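Local structure of putative methyltransferase (Emericella variicolor, 7DMB) at residues Gly199-Ile205 with Tyr229-Thr235; Thr213-Glu218 with Arg248-Tyr252. The protein probably transfers methyl groups from S-adenosylmethionine as a trans-acting enzyme of calbistrin biosynthesis, and is seen here with S-adenosyl-L-homocysteine bound. One frame throughout, in Å; residues are numbered along the deposited sequence.

How the contacts relate
Contact 1 is buried and joins two neighbouring parallel strands, 200-205 and 229-236, of the central sheet; contact 2 is partly buried and lies between helix 211-220 and the turn that follows helix 242-248. Helix 211-220 is the crossover that connects the two strands of contact 1, so both contacts involve the same beta-alpha-beta unit, and their centres are 11 Å apart. Backbone hydrogen bonds dominate contact 1, whereas aromatic faces dominate contact 2, with a bridging water as its polar link. They meet at the helix-facing side of the sheet, where Thr213 OG1 lies 2.8 Å from Glu204 OE1, a probable hydrogen bond, and Phe217 packs against Tyr229.

Contact 1 of 2, residues Gly199-Ile205 with Tyr229-Thr235; sequences GLRILEI and YSSYVFT
Ile202 lies level with Tyr232 and Glu204 with Phe234 in two neighbouring parallel strands, axes 4.6 Å apart at 8°. Ile202 N donates to Ser231 O at 3.0 Å, Val233 N to Ile202 O at 2.8 Å, and Glu204 N to Val233 O, all nearly straight. A water also donates to Ile202 O and, weakly, to Ser231 O. At one end Ser230 N and OG bond to Leu200 O and Gly199 O, the hydroxyl from above the carbonyl plane. At the other, Glu204 O accepts from both Thr235 N and Thr235 OG1, the latter at 2.6 Å; OG1 stands between its own backbone N and carbonyl carbon (chi1 71°), turned onto that oxygen.

Apolar contacts occupy both faces. Ile202 CG2 sits over a face of the Tyr232 ring, 4.2 Å from its centroid, while Ile202 CD1 presses on Tyr229 CB at 3.4 Å. On the other face, Leu203 CD1 meets Val233 CG1 at 3.7 Å. Helix 211-220 covers the face of Ile202 and Tyr232.

Among polar side chains, Tyr232 OH donates to Glu204 OE1; their 2.4 Å separation is unusually short and its exact value doubtful. The carboxylate oxygen lies in the ring plane, at the ring's edge, planes 68° apart; Glu204, CG anti to its own N and chain extended, projects from the helix-covered face to reach the hydroxyl.

Ile205 touches the bound S-adenosyl-L-homocysteine, as expected of the first strand in a Rossmann-like methyltransferase. With Thr213 OG1 probably also hydrogen-bonded to Glu204 OE1, two hydroxyls converge there, consistent with offsetting the cost of burying it.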
# COMPACT_ATOMS: atom_id res chain seq x y z
N GLY A 199 18.10 -14.11 -14.99
CA GLY A 199 19.01 -13.04 -14.65
C GLY A 199 18.29 -11.72 -14.42
O GLY A 199 18.86 -10.64 -14.65
N LEU A 200 17.05 -11.80 -13.95
CA LEU A 200 16.18 -10.64 -13.84
C LEU A 200 16.89 -9.48 -13.14
O LEU A 200 17.52 -9.66 -12.09
CB LEU A 200 14.90 -11.03 -13.09
CG LEU A 200 13.60 -10.32 -13.48
CD1 LEU A 200 13.18 -10.68 -14.90
CD2 LEU A 200 12.48 -10.62 -12.46
N ARG A 201 16.81 -8.30 -13.74
CA ARG A 201 17.24 -7.06 -13.10
C ARG A 201 15.99 -6.37 -12.54
O ARG A 201 15.11 -5.97 -13.30
CB ARG A 201 17.99 -6.19 -14.11
CG ARG A 201 19.22 -6.90 -14.71
CD ARG A 201 19.77 -6.20 -15.95
NE ARG A 201 18.77 -6.09 -17.02
CZ ARG A 201 18.88 -5.30 -18.09
NH1 ARG A 201 19.97 -4.55 -18.24
NH2 ARG A 201 17.92 -5.25 -19.01
N ILE A 202 15.90 -6.30 -11.21
CA ILE A 202 14.71 -5.81 -10.51
C ILE A 202 15.10 -4.56 -9.73
O ILE A 202 16.16 -4.52 -9.10
CB ILE A 202 14.09 -6.83 -9.54
CG1 ILE A 202 13.67 -8.11 -10.24
CG2 ILE A 202 12.84 -6.25 -8.85
CD1 ILE A 202 14.52 -9.29 -9.83
N LEU A 203 14.22 -3.56 -9.76
CA LEU A 203 14.34 -2.39 -8.89
C LEU A 203 13.00 -2.20 -8.19
O LEU A 203 11.95 -2.23 -8.85
CB LEU A 203 14.71 -1.14 -9.69
CG LEU A 203 15.03 0.13 -8.88
CD1 LEU A 203 16.25 0.85 -9.46
CD2 LEU A 203 13.83 1.05 -8.85
N GLU A 204 13.02 -2.02 -6.88
CA GLU A 204 11.78 -1.70 -6.16
C GLU A 204 11.80 -0.24 -5.69
O GLU A 204 12.74 0.18 -4.99
CB GLU A 204 11.55 -2.65 -4.98
CG GLU A 204 10.33 -2.25 -4.14
CD GLU A 204 10.04 -3.27 -3.09
OE1 GLU A 204 10.81 -4.26 -3.00
OE2 GLU A 204 9.04 -3.10 -2.35
N ILE A 205 10.78 0.52 -6.09
CA ILE A 205 10.55 1.89 -5.64
C ILE A 205 9.96 1.86 -4.24
O ILE A 205 9.11 1.01 -3.94
CB ILE A 205 9.59 2.65 -6.59
CG1 ILE A 205 10.03 2.53 -8.05
CG2 ILE A 205 9.44 4.12 -6.17
CD1 ILE A 205 11.26 3.30 -8.34
N TYR A 229 17.25 -14.15 -10.24
CA TYR A 229 17.51 -12.76 -10.54
C TYR A 229 19.02 -12.57 -10.51
O TYR A 229 19.73 -13.31 -9.83
CB TYR A 229 16.84 -11.82 -9.52
CG TYR A 229 17.32 -11.97 -8.09
CD1 TYR A 229 18.13 -11.01 -7.50
CD2 TYR A 229 16.96 -13.08 -7.33
CE1 TYR A 229 18.58 -11.15 -6.20
CE2 TYR A 229 17.38 -13.21 -6.02
CZ TYR A 229 18.20 -12.25 -5.47
OH TYR A 229 18.63 -12.40 -4.18
N SER A 230 19.49 -11.57 -11.24
CA SER A 230 20.90 -11.19 -11.18
C SER A 230 21.15 -10.10 -10.15
O SER A 230 22.23 -10.05 -9.56
CB SER A 230 21.39 -10.73 -12.57
OG SER A 230 20.66 -9.61 -13.05
N SER A 231 20.15 -9.26 -9.90
CA SER A 231 20.36 -8.03 -9.16
C SER A 231 19.00 -7.55 -8.65
O SER A 231 18.06 -7.43 -9.44
CB SER A 231 21.02 -6.99 -10.08
OG SER A 231 21.26 -5.76 -9.43
N TYR A 232 18.90 -7.30 -7.35
CA TYR A 232 17.73 -6.65 -6.77
C TYR A 232 18.17 -5.30 -6.21
O TYR A 232 18.94 -5.24 -5.25
CB TYR A 232 17.09 -7.51 -5.68
CG TYR A 232 15.68 -7.11 -5.30
CD1 TYR A 232 14.60 -7.92 -5.64
CD2 TYR A 232 15.42 -5.92 -4.62
CE1 TYR A 232 13.31 -7.56 -5.32
CE2 TYR A 232 14.11 -5.54 -4.30
CZ TYR A 232 13.06 -6.37 -4.65
OH TYR A 232 11.76 -6.04 -4.34
N VAL A 233 17.68 -4.21 -6.81
CA VAL A 233 17.94 -2.86 -6.31
C VAL A 233 16.77 -2.46 -5.42
O VAL A 233 15.67 -2.18 -5.89
CB VAL A 233 18.17 -1.87 -7.45
CG1 VAL A 233 18.54 -0.52 -6.88
CG2 VAL A 233 19.28 -2.38 -8.41
N PHE A 234 17.01 -2.46 -4.11
CA PHE A 234 16.07 -2.01 -3.09
C PHE A 234 16.22 -0.50 -2.95
O PHE A 234 17.29 -0.01 -2.58
CB PHE A 234 16.39 -2.73 -1.78
CG PHE A 234 15.45 -2.42 -0.61
CD1 PHE A 234 14.59 -3.39 -0.14
CD2 PHE A 234 15.50 -1.20 0.05
CE1 PHE A 234 13.75 -3.14 0.95
CE2 PHE A 234 14.67 -0.94 1.14
CZ PHE A 234 13.79 -1.91 1.58
N THR A 235 15.17 0.26 -3.29
CA THR A 235 15.24 1.71 -3.16
C THR A 235 14.08 2.25 -2.35
O THR A 235 13.02 1.63 -2.22
CB THR A 235 15.31 2.45 -4.53
OG1 THR A 235 14.04 2.38 -5.21
CG2 THR A 235 16.41 1.86 -5.40
O HOH W 1 18.51 -4.91 -10.45

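Contact 2 of 2, residues Thr213-Glu218 with Arg248-Tyr252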
# COMPACT_ATOMS: atom_id res chain seq x y z
N THR A 213 8.89 -6.41 -0.67
CA THR A 213 10.19 -7.01 -0.95
C THR A 213 10.25 -8.46 -0.48
O THR A 213 10.80 -9.33 -1.17
CB THR A 213 11.29 -6.21 -0.27
OG1 THR A 213 10.95 -4.82 -0.28
CG2 THR A 213 12.65 -6.41 -0.98
N ALA A 214 9.69 -8.73 0.71
CA ALA A 214 9.75 -10.06 1.30
C ALA A 214 8.99 -11.09 0.47
O ALA A 214 9.48 -12.21 0.27
CB ALA A 214 9.19 -10.03 2.72
N ARG A 215 7.78 -10.74 0.02
CA ARG A 215 7.05 -11.66 -0.85
C ARG A 215 7.79 -11.89 -2.17
O ARG A 215 7.83 -13.02 -2.67
CB ARG A 215 5.63 -11.16 -1.14
CG ARG A 215 4.86 -10.39 -0.05
CD ARG A 215 4.95 -10.93 1.35
NE ARG A 215 4.91 -12.38 1.41
CZ ARG A 215 5.41 -13.09 2.41
NH1 ARG A 215 5.99 -12.44 3.44
NH2 ARG A 215 5.35 -14.42 2.38
N VAL A 216 8.37 -10.83 -2.74
CA VAL A 216 8.97 -10.91 -4.07
C VAL A 216 10.19 -11.83 -4.04
O VAL A 216 10.41 -12.62 -4.96
CB VAL A 216 9.31 -9.49 -4.58
CG1 VAL A 216 10.29 -9.52 -5.77
CG2 VAL A 216 8.01 -8.73 -4.97
N PHE A 217 10.99 -11.76 -2.97
CA PHE A 217 12.17 -12.61 -2.87
C PHE A 217 11.79 -14.09 -2.83
O PHE A 217 12.49 -14.93 -3.41
CB PHE A 217 12.99 -12.23 -1.63
CG PHE A 217 14.01 -11.16 -1.88
CD1 PHE A 217 14.93 -11.28 -2.92
CD2 PHE A 217 14.06 -10.02 -1.07
CE1 PHE A 217 15.88 -10.30 -3.14
CE2 PHE A 217 15.00 -9.03 -1.30
CZ PHE A 217 15.91 -9.16 -2.34
N GLU A 218 10.67 -14.42 -2.18
CA GLU A 218 10.23 -15.81 -2.13
C GLU A 218 9.94 -16.34 -3.52
O GLU A 218 10.26 -17.49 -3.84
CB GLU A 218 9.00 -15.93 -1.24
CG GLU A 218 9.33 -16.01 0.24
CD GLU A 218 8.10 -16.16 1.11
OE1 GLU A 218 7.04 -16.57 0.58
OE2 GLU A 218 8.20 -15.84 2.31
N ARG A 248 16.62 -7.59 7.53
CA ARG A 248 15.49 -8.41 7.09
C ARG A 248 15.85 -9.29 5.89
O ARG A 248 15.40 -10.43 5.80
CB ARG A 248 14.30 -7.52 6.75
CG ARG A 248 13.13 -8.27 6.14
CD ARG A 248 11.89 -7.41 6.09
NE ARG A 248 10.67 -8.20 6.01
CZ ARG A 248 9.45 -7.67 6.05
NH1 ARG A 248 9.31 -6.36 6.15
NH2 ARG A 248 8.38 -8.45 5.98
N PHE A 249 16.67 -8.78 4.97
CA PHE A 249 17.02 -9.50 3.75
C PHE A 249 18.49 -9.89 3.71
O PHE A 249 19.09 -10.00 2.64
CB PHE A 249 16.63 -8.69 2.53
CG PHE A 249 15.20 -8.25 2.57
CD1 PHE A 249 14.18 -9.19 2.61
CD2 PHE A 249 14.87 -6.90 2.64
CE1 PHE A 249 12.86 -8.82 2.68
CE2 PHE A 249 13.54 -6.51 2.71
CZ PHE A 249 12.53 -7.47 2.72
N GLU A 250 19.06 -10.15 4.89
CA GLU A 250 20.44 -10.63 4.96
C GLU A 250 20.60 -11.98 4.26
O GLU A 250 21.67 -12.26 3.71
CB GLU A 250 20.84 -10.71 6.43
CG GLU A 250 22.25 -11.16 6.69
CD GLU A 250 22.34 -12.66 6.76
OE1 GLU A 250 21.34 -13.28 7.19
OE2 GLU A 250 23.40 -13.21 6.36
N ALA A 251 19.56 -12.81 4.24
CA ALA A 251 19.67 -14.14 3.63
C ALA A 251 19.84 -14.11 2.12
O ALA A 251 20.29 -15.11 1.55
CB ALA A 251 18.46 -14.99 3.98
N TYR A 252 19.50 -13.00 1.44
CA TYR A 252 19.49 -12.94 -0.02
C TYR A 252 20.74 -12.26 -0.58
O TYR A 252 21.21 -11.25 -0.05
CB TYR A 252 18.24 -12.20 -0.51
CG TYR A 252 16.97 -12.87 -0.04
CD1 TYR A 252 16.52 -14.03 -0.64
CD2 TYR A 252 16.24 -12.35 1.02
CE1 TYR A 252 15.36 -14.66 -0.20
CE2 TYR A 252 15.08 -12.96 1.46
CZ TYR A 252 14.65 -14.11 0.84
OH TYR A 252 13.50 -14.75 1.27
O HOH W 2 11.48 -13.09 1.93
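Phe249 and Tyr252 both hold CG opposite the carbonyl carbon (chi1 -53° in Phe249), and their rings reach helix 211-220 from the two ends of a type I turn, Phe249 to Tyr252. Phe217 receives Tyr252 in an offset stack, centroids 4.3 Å apart and planes only 8° from parallel. The overlap is reciprocal: Phe217 CB stands over the tyrosine ring, 3.7 Å from its centroid, and Tyr252 CB lies over the phenylalanine face. Phe249 meets Phe217 obliquely, planes at 49°, with CD1 3.8 Å from Phe217 CD2.

These three rings form an aromatic cluster that packs the loop before strand 255-259 onto the first crossover helix of the Rossmann-like domain. Thr213 CG2 lies over one face of the Phe249 ring, toward its rim, and CG of Arg248 lies over the opposite face; Ala214 CB sits at its edge, 3.9 Å from Phe249 CE1. Arg248 also runs past the helix, NH2 being 3.7 Å from Ala214 CB, and its guanidinium is held by a salt bridge to Asp178 and a hydrogen bond to the carbonyl of Thr209. Polar linkage between the segments comes through a water that donates to Ala214 O and hydrogen-bonds Tyr252 OH, 2.7 Å from each.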